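Local coordinates for STBB protein (Escherichia coli, PDB 2JD3) that probably binds the centromere-like parC DNA through a ribbon-helix-helix fold and couples it to actin-like ParM filaments during plasmid segregation, at residues 68-71 / 72-75; 36-39 / 40-44. All blocks are in the same frame, centred on the assembly; numbering follows the deposited sequence.

In the fold
Both contacts are local, each made within a short run of backbone, and they belong to different parts of the chain. Interaction 2 comes first in sequence, on helix 33-53, the second helix of the ribbon-helix-helix unit that gives these DNA-binding proteins their dimeric form. Interaction 1 lies further on, where the loop following helix 56-64 turns into helix 71-82. Their centres are 21 Å apart, on opposite sides of the centre of the chain, and about 11 Å separates their nearest atoms, leaving no direct touch. What they share is the second subunit, which packs against both, so the dimer interface reaches from the ribbon-helix-helix core to the start of helix 71-82.

Interaction 1: 68-71 / 72-75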
loop_
_atom_site.group_PDB
_atom_site.type_symbol
_atom_site.label_atom_id
_atom_site.label_comp_id
_atom_site.label_asym_id
_atom_site.label_seq_id
_atom_site.Cartn_x
_atom_site.Cartn_y
_atom_site.Cartn_z
ATOM N N GLU A 68 -7.898 12.319 -6.324
ATOM C CA GLU A 68 -8.017 11.697 -7.633
ATOM C C GLU A 68 -7.297 10.366 -7.640
ATOM O O GLU A 68 -7.191 9.718 -8.680
ATOM C CB GLU A 68 -7.401 12.603 -8.698
ATOM C CG GLU A 68 -7.838 14.062 -8.601
ATOM C CD GLU A 68 -9.334 14.234 -8.799
ATOM O OE1 GLU A 68 -9.836 15.373 -8.639
ATOM O OE2 GLU A 68 -10.007 13.224 -9.118
ATOM N N PHE A 69 -6.793 9.961 -6.480
ATOM C CA PHE A 69 -6.076 8.697 -6.372
ATOM C C PHE A 69 -6.854 7.603 -7.094
ATOM O O PHE A 69 -8.074 7.529 -6.974
ATOM C CB PHE A 69 -5.885 8.338 -4.904
ATOM C CG PHE A 69 -4.934 7.205 -4.677
ATOM C CD1 PHE A 69 -3.644 7.260 -5.166
ATOM C CD2 PHE A 69 -5.320 6.097 -3.937
ATOM C CE1 PHE A 69 -2.749 6.234 -4.918
ATOM C CE2 PHE A 69 -4.433 5.066 -3.683
ATOM C CZ PHE A 69 -3.146 5.136 -4.175
ATOM N N SER A 70 -6.155 6.759 -7.843
ATOM C CA SER A 70 -6.814 5.700 -8.596
ATOM C C SER A 70 -5.973 4.451 -8.728
ATOM O O SER A 70 -4.753 4.497 -8.628
ATOM C CB SER A 70 -7.119 6.178 -9.996
ATOM O OG SER A 70 -5.920 6.201 -10.750
ATOM N N ALA A 71 -6.626 3.327 -8.978
ATOM C CA ALA A 71 -5.893 2.084 -9.140
ATOM C C ALA A 71 -4.836 2.337 -10.204
ATOM O O ALA A 71 -3.685 1.919 -10.074
ATOM C CB ALA A 71 -6.830 0.981 -9.593
ATOM N N ASP A 72 -5.248 3.048 -11.250
ATOM C CA ASP A 72 -4.386 3.369 -12.375
ATOM C C ASP A 72 -3.095 4.073 -11.958
ATOM O O ASP A 72 -2.037 3.832 -12.538
ATOM C CB ASP A 72 -5.157 4.226 -13.382
ATOM C CG ASP A 72 -4.502 4.247 -14.753
ATOM O OD1 ASP A 72 -4.505 3.201 -15.449
ATOM O OD2 ASP A 72 -3.978 5.317 -15.131
ATOM N N GLN A 73 -3.166 4.948 -10.963
ATOM C CA GLN A 73 -1.960 5.627 -10.514
ATOM C C GLN A 73 -1.041 4.630 -9.822
ATOM O O GLN A 73 0.181 4.695 -9.967
ATOM C CB GLN A 73 -2.289 6.756 -9.544
ATOM C CG GLN A 73 -2.808 8.017 -10.192
ATOM C CD GLN A 73 -2.975 9.139 -9.194
ATOM O OE1 GLN A 73 -3.047 10.311 -9.564
ATOM N NE2 GLN A 73 -3.035 8.788 -7.917
ATOM N N VAL A 74 -1.627 3.704 -9.071
ATOM C CA VAL A 74 -0.826 2.712 -8.366
ATOM C C VAL A 74 -0.111 1.817 -9.356
ATOM O O VAL A 74 1.074 1.533 -9.189
ATOM C CB VAL A 74 -1.684 1.831 -7.419
ATOM C CG1 VAL A 74 -0.816 0.778 -6.760
ATOM C CG2 VAL A 74 -2.340 2.691 -6.358
ATOM N N VAL A 75 -0.814 1.384 -10.397
ATOM C CA VAL A 75 -0.193 0.507 -11.385
ATOM C C VAL A 75 0.976 1.217 -12.057
ATOM O O VAL A 75 2.022 0.617 -12.312
ATOM C CB VAL A 75 -1.201 0.053 -12.470
ATOM C CG1 VAL A 75 -0.534 -0.912 -13.426
ATOM C CG2 VAL A 75 -2.399 -0.613 -11.827
#
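The ring of Phe69 and the side-chain amide of Gln73 meet at a steep angle, their planes 67° apart, where the chain enters helix 71-82 through an N-cap with a hydrophobic staple. The amide nitrogen comes in obliquely to the ring, NE2 of Gln73 lying 3.2 Å from CD1 of Phe69. Farther out on the same ring, CZ of Phe69 touches CG2 of Val74 at 3.4 Å, again from an oblique direction. This apolar pair, joining the residue before the N-cap to the fourth residue of the helix, is the staple. Phe69 makes it with CG anti to the backbone N (chi1 -169°), which carries the ring past the cap to the helix. Leu53 of the second subunit packs on Phe69, while Val74 also touches Leu61 of helix 56-64 and Leu78 of the second subunit.

Ser70 is the N-cap. Its OG accepts from the backbone N of Gln73 at 3.0 Å, engaging an amide of the first helical turn, where no preceding turn supplies a carbonyl. The backbone O of Ser70 takes a straighter bond from Val74 N at 3.3 Å and a weak one from Gln73 N. The backbone N-H of Gln73 is thus shared, unequally, between the hydroxyl and the carbonyl of a single residue. Gln73 is extended beyond CG, and its CG passes 3.6 Å from Ser70 OG. The carboxylate of Asp72 turns elsewhere, its OD1 bonded to NE1 of Trp84 of the second subunit. The helical pattern that begins with Val74 N continues one residue on, where Val75 N donates to Ala71 O at 2.9 Å.

Interaction 2: 36-39 / 40-44; sequences RGEL and FRNAF
Helix 33-53, the second helix of the ribbon-helix-helix fold, carries this contact along consecutive turns, where the Phe40 ring takes Arg36 over one face and Leu39 at its edge. CB of Arg36 lies over the face of the ring in a CH-pi contact, 4.1 Å from the centroid and 29° off the normal. Leu39 reaches the same ring in plane, with CD1 3.6 Å from Phe40 CD1. Phe40 holds CG anti to its own carbonyl carbon (chi1 -69°), which points the ring back along the helix toward Arg36. The ring also belongs to the dimer core, meeting Phe44 of the second subunit edge-to-face, while Phe44 of this chain meets Phe40 of that subunit. With an alanine here, Arg36 CB would probably lose the face it rests on and Leu39 CD1 the edge it meets, and Phe44 of the second subunit would be left without its aromatic mate across a gap in the interface.

Beyond CB, Arg36 leads away from the turn and donates from NE to Val31 O. The backbone hydrogen bonding is uneven: Ala43 N to Leu39 O is sound at 3.0 Å, whereas Arg41 N to Gly37 O and Asn42 N to Glu38 O, each 3.4 Å, are weak. Arg41 runs out extended to NE, and its NH2 forms a salt bridge with Asp21 of the second subunit. The other terminal nitrogen of that guanidinium turns to a water, which accepts from Arg41 NH1 at 2.6 Å and donates to Glu38 O at 3.2 Å.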
loop_
_atom_site.group_PDB
_atom_site.type_symbol
_atom_site.label_atom_id
_atom_site.label_comp_id
_atom_site.label_asym_id
_atom_site.label_seq_id
_atom_site.Cartn_x
_atom_site.Cartn_y
_atom_site.Cartn_z
ATOM N N ARG A 36 -10.867 0.447 13.695
ATOM C CA ARG A 36 -9.581 1.068 13.391
ATOM C C ARG A 36 -8.350 0.262 13.771
ATOM O O ARG A 36 -7.318 0.367 13.119
ATOM C CB ARG A 36 -9.490 2.448 14.039
ATOM C CG ARG A 36 -10.476 3.431 13.467
ATOM C CD ARG A 36 -10.343 4.778 14.119
ATOM N NE ARG A 36 -11.461 5.642 13.767
ATOM C CZ ARG A 36 -11.702 6.812 14.344
ATOM N NH1 ARG A 36 -12.751 7.536 13.964
ATOM N NH2 ARG A 36 -10.892 7.258 15.300
ATOM N N GLY A 37 -8.442 -0.540 14.819
ATOM C CA GLY A 37 -7.286 -1.323 15.209
ATOM C C GLY A 37 -6.902 -2.323 14.136
ATOM O O GLY A 37 -5.724 -2.493 13.812
ATOM N N GLU A 38 -7.904 -2.984 13.575
ATOM C CA GLU A 38 -7.667 -3.980 12.548
ATOM C C GLU A 38 -7.388 -3.310 11.204
ATOM O O GLU A 38 -6.737 -3.884 10.329
ATOM C CB GLU A 38 -8.877 -4.904 12.452
ATOM C CG GLU A 38 -8.662 -6.137 11.598
ATOM C CD GLU A 38 -9.327 -7.375 12.196
ATOM O OE1 GLU A 38 -10.529 -7.294 12.564
ATOM O OE2 GLU A 38 -8.643 -8.427 12.292
ATOM N N LEU A 39 -7.883 -2.086 11.048
ATOM C CA LEU A 39 -7.686 -1.328 9.821
ATOM C C LEU A 39 -6.240 -0.813 9.768
ATOM O O LEU A 39 -5.600 -0.845 8.717
ATOM C CB LEU A 39 -8.706 -0.180 9.772
ATOM C CG LEU A 39 -8.806 0.829 8.622
ATOM C CD1 LEU A 39 -7.815 1.939 8.875
ATOM C CD2 LEU A 39 -8.591 0.160 7.270
ATOM N N PHE A 40 -5.724 -0.370 10.910
ATOM C CA PHE A 40 -4.356 0.131 10.995
ATOM C C PHE A 40 -3.321 -0.949 10.684
ATOM O O PHE A 40 -2.334 -0.697 10.000
ATOM C CB PHE A 40 -4.085 0.694 12.391
ATOM C CG PHE A 40 -4.834 1.961 12.699
ATOM C CD1 PHE A 40 -5.796 2.460 11.818
ATOM C CD2 PHE A 40 -4.587 2.653 13.874
ATOM C CE1 PHE A 40 -6.502 3.634 12.114
ATOM C CE2 PHE A 40 -5.283 3.820 14.175
ATOM C CZ PHE A 40 -6.242 4.311 13.293
ATOM N N ARG A 41 -3.541 -2.154 11.193
ATOM C CA ARG A 41 -2.605 -3.249 10.960
ATOM C C ARG A 41 -2.524 -3.600 9.473
ATOM O O ARG A 41 -1.428 -3.761 8.923
ATOM C CB ARG A 41 -3.026 -4.475 11.776
ATOM C CG ARG A 41 -2.265 -5.731 11.439
ATOM C CD ARG A 41 -2.637 -6.885 12.357
ATOM N NE ARG A 41 -2.188 -8.165 11.816
ATOM C CZ ARG A 41 -2.779 -8.793 10.799
ATOM N NH1 ARG A 41 -3.848 -8.265 10.217
ATOM N NH2 ARG A 41 -2.298 -9.948 10.353
ATOM N N ASN A 42 -3.684 -3.713 8.827
ATOM C CA ASN A 42 -3.746 -4.034 7.405
ATOM C C ASN A 42 -3.114 -2.935 6.550
ATOM O O ASN A 42 -2.339 -3.210 5.628
ATOM C CB ASN A 42 -5.197 -4.250 6.987
ATOM C CG ASN A 42 -5.712 -5.626 7.364
ATOM O OD1 ASN A 42 -6.879 -5.782 7.714
ATOM N ND2 ASN A 42 -4.848 -6.634 7.278
ATOM N N ALA A 43 -3.440 -1.689 6.865
ATOM C CA ALA A 43 -2.894 -0.569 6.125
ATOM C C ALA A 43 -1.384 -0.530 6.308
ATOM O O ALA A 43 -0.642 -0.236 5.373
ATOM C CB ALA A 43 -3.516 0.719 6.606
ATOM N N PHE A 44 -0.927 -0.834 7.517
ATOM C CA PHE A 44 0.500 -0.838 7.820
ATOM C C PHE A 44 1.214 -1.981 7.074
ATOM O O PHE A 44 2.146 -1.736 6.304
ATOM C CB PHE A 44 0.701 -0.993 9.330
ATOM C CG PHE A 44 2.120 -0.802 9.785
ATOM C CD1 PHE A 44 2.718 0.454 9.733
ATOM C CD2 PHE A 44 2.847 -1.869 10.301
ATOM C CE1 PHE A 44 4.023 0.649 10.194
ATOM C CE2 PHE A 44 4.151 -1.690 10.767
ATOM C CZ PHE A 44 4.741 -0.426 10.713
HETATM O O HOH W 1 -5.564 -6.670 11.262
#